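Local coordinates for Serine/threonine-protein kinase-like protein ACR4 (Arabidopsis thaliana, PDB 7A0J) that acts as a plant receptor kinase that pairs with the CLE40 peptide to control formative cell divisions in root meristems, this crystallised part being its extracellular beta-propeller domain, at residues A[173-182]-A[194-205]. Sequence-based numbering, arbitrary orientation.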
ATOM      1  N   SER A 173       8.900  -6.609 -14.976  1.00 73.33           N
ATOM      2  CA  SER A 173      10.385  -6.687 -14.954  1.00 74.25           C
ATOM      3  C   SER A 173      10.819  -7.811 -14.005  1.00 72.89           C
ATOM      4  O   SER A 173      10.262  -7.893 -12.894  1.00 69.81           O
ATOM      5  CB  SER A 173      10.998  -5.367 -14.561  1.00 72.69           C
ATOM      6  OG  SER A 173      10.773  -4.385 -15.561  1.00 74.73           O
ATOM      7  N   LEU A 174      11.776  -8.639 -14.437  1.00 61.73           N
ATOM      8  CA  LEU A 174      12.244  -9.846 -13.704  1.00 61.70           C
ATOM      9  C   LEU A 174      13.404  -9.478 -12.777  1.00 61.17           C
ATOM     10  O   LEU A 174      14.278  -8.695 -13.202  1.00 62.30           O
ATOM     11  CB  LEU A 174      12.677 -10.913 -14.715  1.00 64.70           C
ATOM     12  CG  LEU A 174      11.566 -11.451 -15.613  1.00 65.47           C
ATOM     13  CD1 LEU A 174      12.144 -12.171 -16.821  1.00 68.94           C
ATOM     14  CD2 LEU A 174      10.635 -12.368 -14.833  1.00 64.07           C
ATOM     15  N   ILE A 175      13.398 -10.042 -11.565  1.00 59.84           N
ATOM     16  CA  ILE A 175      14.471  -9.918 -10.534  1.00 59.76           C
ATOM     17  C   ILE A 175      14.963 -11.322 -10.195  1.00 60.92           C
ATOM     18  O   ILE A 175      14.154 -12.235 -10.044  1.00 60.45           O
ATOM     19  CB  ILE A 175      13.932  -9.176  -9.291  1.00 57.41           C
ATOM     20  CG1 ILE A 175      13.734  -7.684  -9.566  1.00 56.52           C
ATOM     21  CG2 ILE A 175      14.815  -9.402  -8.071  1.00 57.90           C
ATOM     22  CD1 ILE A 175      15.005  -6.935  -9.893  1.00 58.30           C
ATOM     23  N   PRO A 176      16.293 -11.544 -10.073  1.00 62.56           N
ATOM     24  CA  PRO A 176      16.814 -12.814  -9.565  1.00 64.25           C
ATOM     25  C   PRO A 176      16.117 -13.253  -8.267  1.00 62.33           C
ATOM     26  O   PRO A 176      15.966 -12.433  -7.375  1.00 59.84           O
ATOM     27  CB  PRO A 176      18.301 -12.518  -9.326  1.00 66.42           C
ATOM     28  CG  PRO A 176      18.626 -11.435 -10.333  1.00 66.91           C
ATOM     29  CD  PRO A 176      17.364 -10.599 -10.427  1.00 63.72           C
ATOM     30  N   LYS A 177      15.717 -14.528  -8.199  1.00 63.46           N
ATOM     31  CA  LYS A 177      14.973 -15.129  -7.057  1.00 62.66           C
ATOM     32  C   LYS A 177      15.884 -15.190  -5.824  1.00 63.20           C
ATOM     33  O   LYS A 177      15.350 -15.357  -4.710  1.00 62.05           O
ATOM     34  CB  LYS A 177      14.446 -16.522  -7.420  1.00 64.75           C
ATOM     35  CG  LYS A 177      13.168 -16.543  -8.253  1.00 64.01           C
ATOM     36  CD  LYS A 177      13.298 -15.944  -9.646  1.00 64.58           C
ATOM     37  CE  LYS A 177      14.207 -16.734 -10.565  1.00 68.07           C
ATOM     38  NZ  LYS A 177      14.515 -15.984 -11.806  1.00 68.91           N
ATOM     39  N   GLU A 178      17.199 -15.049  -6.024  1.00 64.77           N
ATOM     40  CA  GLU A 178      18.231 -15.026  -4.953  1.00 66.16           C
ATOM     41  C   GLU A 178      18.102 -13.737  -4.128  1.00 63.54           C
ATOM     42  O   GLU A 178      18.561 -13.745  -2.971  1.00 64.28           O
ATOM     43  CB  GLU A 178      19.633 -15.154  -5.553  1.00 69.43           C
ATOM     44  CG  GLU A 178      19.957 -16.550  -6.060  1.00 72.73           C
ATOM     45  CD  GLU A 178      19.190 -17.004  -7.293  1.00 72.57           C
ATOM     46  OE1 GLU A 178      18.759 -16.136  -8.081  1.00 70.44           O
ATOM     47  OE2 GLU A 178      19.025 -18.230  -7.462  1.00 74.69           O
ATOM     48  N   LYS A 179      17.514 -12.678  -4.697  1.00 60.89           N
ATOM     49  CA  LYS A 179      17.286 -11.378  -4.009  1.00 58.64           C
ATOM     50  C   LYS A 179      16.258 -11.569  -2.888  1.00 56.70           C
ATOM     51  O   LYS A 179      15.081 -11.838  -3.200  1.00 54.99           O
ATOM     52  CB  LYS A 179      16.820 -10.309  -5.002  1.00 57.15           C
ATOM     53  CG  LYS A 179      17.853  -9.903  -6.045  1.00 59.29           C
ATOM     54  CD  LYS A 179      18.993  -9.083  -5.477  1.00 60.45           C
ATOM     55  CE  LYS A 179      20.105  -8.840  -6.476  1.00 63.14           C
ATOM     56  NZ  LYS A 179      20.968 -10.036  -6.634  1.00 66.50           N
ATOM     57  N   LYS A 180      16.703 -11.438  -1.635  1.00 57.11           N
ATOM     58  CA  LYS A 180      15.880 -11.625  -0.410  1.00 56.09           C
ATOM     59  C   LYS A 180      15.433 -10.251   0.101  1.00 53.42           C
ATOM     60  O   LYS A 180      16.303  -9.373   0.261  1.00 53.63           O
ATOM     61  CB  LYS A 180      16.684 -12.378   0.656  1.00 58.94           C
ATOM     62  CG  LYS A 180      17.217 -13.739   0.225  1.00 62.09           C
ATOM     63  CD  LYS A 180      16.136 -14.783   0.047  1.00 62.07           C
ATOM     64  CE  LYS A 180      16.620 -16.051  -0.626  1.00 65.09           C
ATOM     65  NZ  LYS A 180      16.251 -16.085  -2.063  1.00 64.21           N
ATOM     66  N   PHE A 181      14.130 -10.086   0.347  1.00 51.11           N
ATOM     67  CA  PHE A 181      13.481  -8.814   0.759  1.00 48.80           C
ATOM     68  C   PHE A 181      12.754  -9.019   2.093  1.00 48.60           C
ATOM     69  O   PHE A 181      12.156 -10.094   2.290  1.00 49.01           O
ATOM     70  CB  PHE A 181      12.520  -8.349  -0.338  1.00 46.83           C
ATOM     71  CG  PHE A 181      13.196  -7.937  -1.621  1.00 47.08           C
ATOM     72  CD1 PHE A 181      13.945  -6.772  -1.686  1.00 46.89           C
ATOM     73  CD2 PHE A 181      13.137  -8.748  -2.745  1.00 47.76           C
ATOM     74  CE1 PHE A 181      14.581  -6.404  -2.863  1.00 47.64           C
ATOM     75  CE2 PHE A 181      13.778  -8.381  -3.919  1.00 48.42           C
ATOM     76  CZ  PHE A 181      14.500  -7.210  -3.976  1.00 48.37           C
ATOM     77  N   GLN A 182      12.818  -8.019   2.977  1.00 48.30           N
ATOM     78  CA  GLN A 182      12.050  -7.970   4.254  1.00 48.57           C
ATOM     79  C   GLN A 182      10.815  -7.076   4.072  1.00 46.55           C
ATOM     80  O   GLN A 182       9.849  -7.256   4.839  1.00 46.89           O
ATOM     81  CB  GLN A 182      12.933  -7.506   5.417  1.00 49.96           C
ATOM     82  CG  GLN A 182      13.511  -6.104   5.267  1.00 49.13           C
ATOM     83  CD  GLN A 182      14.473  -5.780   6.383  1.00 51.20           C
ATOM     84  OE1 GLN A 182      15.666  -5.577   6.167  1.00 52.24           O
ATOM     85  NE2 GLN A 182      13.959  -5.748   7.602  1.00 52.08           N
ATOM     86  N   ILE A 194      13.232  -3.338   0.259  1.00 42.74           N
ATOM     87  CA  ILE A 194      14.308  -3.285   1.291  1.00 44.26           C
ATOM     88  C   ILE A 194      14.862  -4.707   1.429  1.00 45.67           C
ATOM     89  O   ILE A 194      14.098  -5.593   1.860  1.00 45.48           O
ATOM     90  CB  ILE A 194      13.780  -2.711   2.621  1.00 43.76           C
ATOM     91  CG1 ILE A 194      13.215  -1.300   2.433  1.00 42.53           C
ATOM     92  CG2 ILE A 194      14.861  -2.743   3.692  1.00 45.79           C
ATOM     93  CD1 ILE A 194      12.500  -0.749   3.645  1.00 42.13           C
ATOM     94  N   LEU A 195      16.117  -4.919   1.025  1.00 47.32           N
ATOM     95  CA  LEU A 195      16.798  -6.241   1.075  1.00 49.60           C
ATOM     96  C   LEU A 195      16.808  -6.743   2.523  1.00 50.71           C
ATOM     97  O   LEU A 195      16.914  -5.903   3.438  1.00 50.43           O
ATOM     98  CB  LEU A 195      18.225  -6.113   0.532  1.00 51.71           C
ATOM     99  CG  LEU A 195      18.346  -5.890  -0.974  1.00 51.56           C
ATOM    100  CD1 LEU A 195      19.752  -5.444  -1.343  1.00 53.96           C
ATOM    101  CD2 LEU A 195      17.966  -7.146  -1.744  1.00 51.99           C
ATOM    102  N   ASP A 196      16.693  -8.061   2.711  1.00 52.22           N
ATOM    103  CA  ASP A 196      16.763  -8.727   4.039  1.00 54.29           C
ATOM    104  C   ASP A 196      18.167  -8.516   4.614  1.00 57.05           C
ATOM    105  O   ASP A 196      19.121  -8.434   3.816  1.00 58.13           O
ATOM    106  CB  ASP A 196      16.417 -10.216   3.930  1.00 55.55           C
ATOM    107  CG  ASP A 196      16.139 -10.887   5.264  1.00 57.23           C
ATOM    108  OD1 ASP A 196      15.479 -10.255   6.113  1.00 56.44           O
ATOM    109  OD2 ASP A 196      16.584 -12.037   5.444  1.00 60.00           O
ATOM    110  N   GLY A 197      18.278  -8.409   5.943  1.00 58.74           N
ATOM    111  CA  GLY A 197      19.558  -8.294   6.670  1.00 62.06           C
ATOM    112  C   GLY A 197      19.731  -6.932   7.323  1.00 61.88           C
ATOM    113  O   GLY A 197      18.861  -6.059   7.121  1.00 58.92           O
ATOM    114  N   LEU A 198      20.829  -6.760   8.068  1.00 65.26           N
ATOM    115  CA  LEU A 198      21.160  -5.539   8.854  1.00 66.07           C
ATOM    116  C   LEU A 198      21.334  -4.334   7.919  1.00 64.63           C
ATOM    117  O   LEU A 198      20.890  -3.236   8.300  1.00 63.36           O
ATOM    118  CB  LEU A 198      22.437  -5.794   9.661  1.00 70.28           C
ATOM    119  N   GLU A 199      21.957  -4.535   6.751  1.00 65.47           N
ATOM    120  CA  GLU A 199      22.247  -3.476   5.743  1.00 64.64           C
ATOM    121  C   GLU A 199      20.940  -2.807   5.294  1.00 61.50           C
ATOM    122  O   GLU A 199      20.954  -1.577   5.085  1.00 60.62           O
ATOM    123  CB  GLU A 199      22.987  -4.065   4.541  1.00 65.94           C
ATOM    124  N   SER A 200      19.869  -3.596   5.143  1.00 60.17           N
ATOM    125  CA  SER A 200      18.500  -3.157   4.755  1.00 57.28           C
ATOM    126  C   SER A 200      18.575  -2.039   3.706  1.00 56.34           C
ATOM    127  O   SER A 200      17.964  -0.970   3.922  1.00 54.90           O
ATOM    128  CB  SER A 200      17.704  -2.743   5.968  1.00 56.51           C
ATOM    129  OG  SER A 200      18.187  -1.523   6.507  1.00 57.36           O
ATOM    130  N   ARG A 201      19.301  -2.287   2.612  1.00 57.73           N
ATOM    131  CA  ARG A 201      19.483  -1.335   1.484  1.00 57.71           C
ATOM    132  C   ARG A 201      18.331  -1.557   0.496  1.00 54.70           C
ATOM    133  O   ARG A 201      17.880  -2.714   0.369  1.00 54.26           O
ATOM    134  CB  ARG A 201      20.861  -1.537   0.845  1.00 61.73           C
ATOM    135  CG  ARG A 201      21.235  -0.491  -0.196  1.00 63.25           C
ATOM    136  CD  ARG A 201      20.953  -0.886  -1.635  1.00 63.97           C
ATOM    137  NE  ARG A 201      20.875   0.284  -2.508  1.00 64.55           N
ATOM    138  CZ  ARG A 201      20.849   0.252  -3.840  1.00 65.81           C
ATOM    139  NH1 ARG A 201      20.888  -0.902  -4.489  1.00 66.87           N
ATOM    140  NH2 ARG A 201      20.779   1.383  -4.521  1.00 66.29           N
ATOM    141  N   VAL A 202      17.863  -0.491  -0.161  1.00 52.51           N
ATOM    142  CA  VAL A 202      16.678  -0.522  -1.069  1.00 50.11           C
ATOM    143  C   VAL A 202      17.131  -0.950  -2.471  1.00 50.92           C
ATOM    144  O   VAL A 202      18.218  -0.525  -2.896  1.00 52.84           O
ATOM    145  CB  VAL A 202      15.942   0.834  -1.094  1.00 48.59           C
ATOM    146  CG1 VAL A 202      16.685   1.885  -1.910  1.00 49.90           C
ATOM    147  CG2 VAL A 202      14.513   0.686  -1.594  1.00 46.65           C
ATOM    148  N   LEU A 203      16.317  -1.761  -3.152  1.00 49.74           N
ATOM    149  CA  LEU A 203      16.506  -2.164  -4.571  1.00 50.83           C
ATOM    150  C   LEU A 203      15.215  -1.858  -5.338  1.00 48.91           C
ATOM    151  O   LEU A 203      14.145  -2.302  -4.879  1.00 47.04           O
ATOM    152  CB  LEU A 203      16.856  -3.655  -4.620  1.00 52.32           C
ATOM    153  CG  LEU A 203      17.607  -4.124  -5.866  1.00 54.96           C
ATOM    154  CD1 LEU A 203      18.987  -3.487  -5.949  1.00 57.44           C
ATOM    155  CD2 LEU A 203      17.724  -5.640  -5.882  1.00 56.24           C
ATOM    156  N   CYS A 204      15.313  -1.115  -6.446  1.00 49.45           N
ATOM    157  CA  CYS A 204      14.161  -0.641  -7.262  1.00 48.35           C
ATOM    158  C   CYS A 204      14.312  -1.107  -8.712  1.00 50.14           C
ATOM    159  O   CYS A 204      15.425  -1.001  -9.257  1.00 52.34           O
ATOM    160  CB  CYS A 204      14.036   0.876  -7.214  1.00 48.02           C
ATOM    161  SG  CYS A 204      13.827   1.527  -5.537  1.00 46.34           S
ATOM    162  N   TRP A 205      13.216  -1.585  -9.309  1.00 49.59           N
ATOM    163  CA  TRP A 205      13.165  -2.125 -10.694  1.00 51.35           C
ATOM    164  C   TRP A 205      11.766  -1.902 -11.279  1.00 51.00           C
ATOM    165  O   TRP A 205      10.837  -1.651 -10.489  1.00 48.74           O
ATOM    166  CB  TRP A 205      13.544  -3.610 -10.692  1.00 51.69           C
ATOM    167  CG  TRP A 205      12.519  -4.499 -10.056  1.00 49.64           C
ATOM    168  CD1 TRP A 205      11.528  -5.189 -10.691  1.00 49.51           C
ATOM    169  CD2 TRP A 205      12.379  -4.798  -8.655  1.00 47.84           C
ATOM    170  NE1 TRP A 205      10.787  -5.900  -9.787  1.00 48.00           N
ATOM    171  CE2 TRP A 205      11.283  -5.679  -8.530  1.00 46.95           C
ATOM    172  CE3 TRP A 205      13.073  -4.421  -7.499  1.00 47.39           C
ATOM    173  CZ2 TRP A 205      10.871  -6.185  -7.297  1.00 45.76           C
ATOM    174  CZ3 TRP A 205      12.663  -4.918  -6.280  1.00 46.18           C
ATOM    175  CH2 TRP A 205      11.576  -5.788  -6.184  1.00 45.47           C
TER
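Phe181 and Trp205 approach from opposite directions, and atom-by-atom distances along Phe181 trace the packing. Its CB and CD1 lie beside Ile194 O, CD1 at 3.7 Å with the carbonyl at the ring edge. Farther out, CE1 meets Leu195 CD2 at 3.6 Å and, also at the edge, Leu203 CB. At the tip, Phe181 CZ comes within 3.7 Å of Trp205 CZ3; with the planes at 31° the two rings meet obliquely. CG of Phe181 lies anti to its own carbonyl carbon (chi1 -67°), which turns the ring so that CE1 and CZ reach the side chains of Leu203 and Trp205. Ile175 covers one face of the Trp205 indole, its CG1 and CD1 both in contact, while Ser173 CB sits at the indole edge. Were Trp205 an alanine, Ile175 would probably lose its aromatic platform and a gap would open beside Phe181 CZ. Two backbone bonds flank the antiparallel, non-hydrogen-bonded pair Phe181-Leu195: Asp196 N to Lys180 O (2.8 Å) and Gln182 N to Ile194 O (3.0 Å). Outside this pairing, Lys179 CD lies against Leu203 CD2 at 3.7 Å. The loop before strand 181-186 packs against Trp205 and Leu203; hairpin 181-186/190-195 and strand 202-206 form one antiparallel sheet, and Val160 on strand 160-163 of the adjacent sheet touches Phe181 and Trp205, blade-to-blade packing of a beta-propeller.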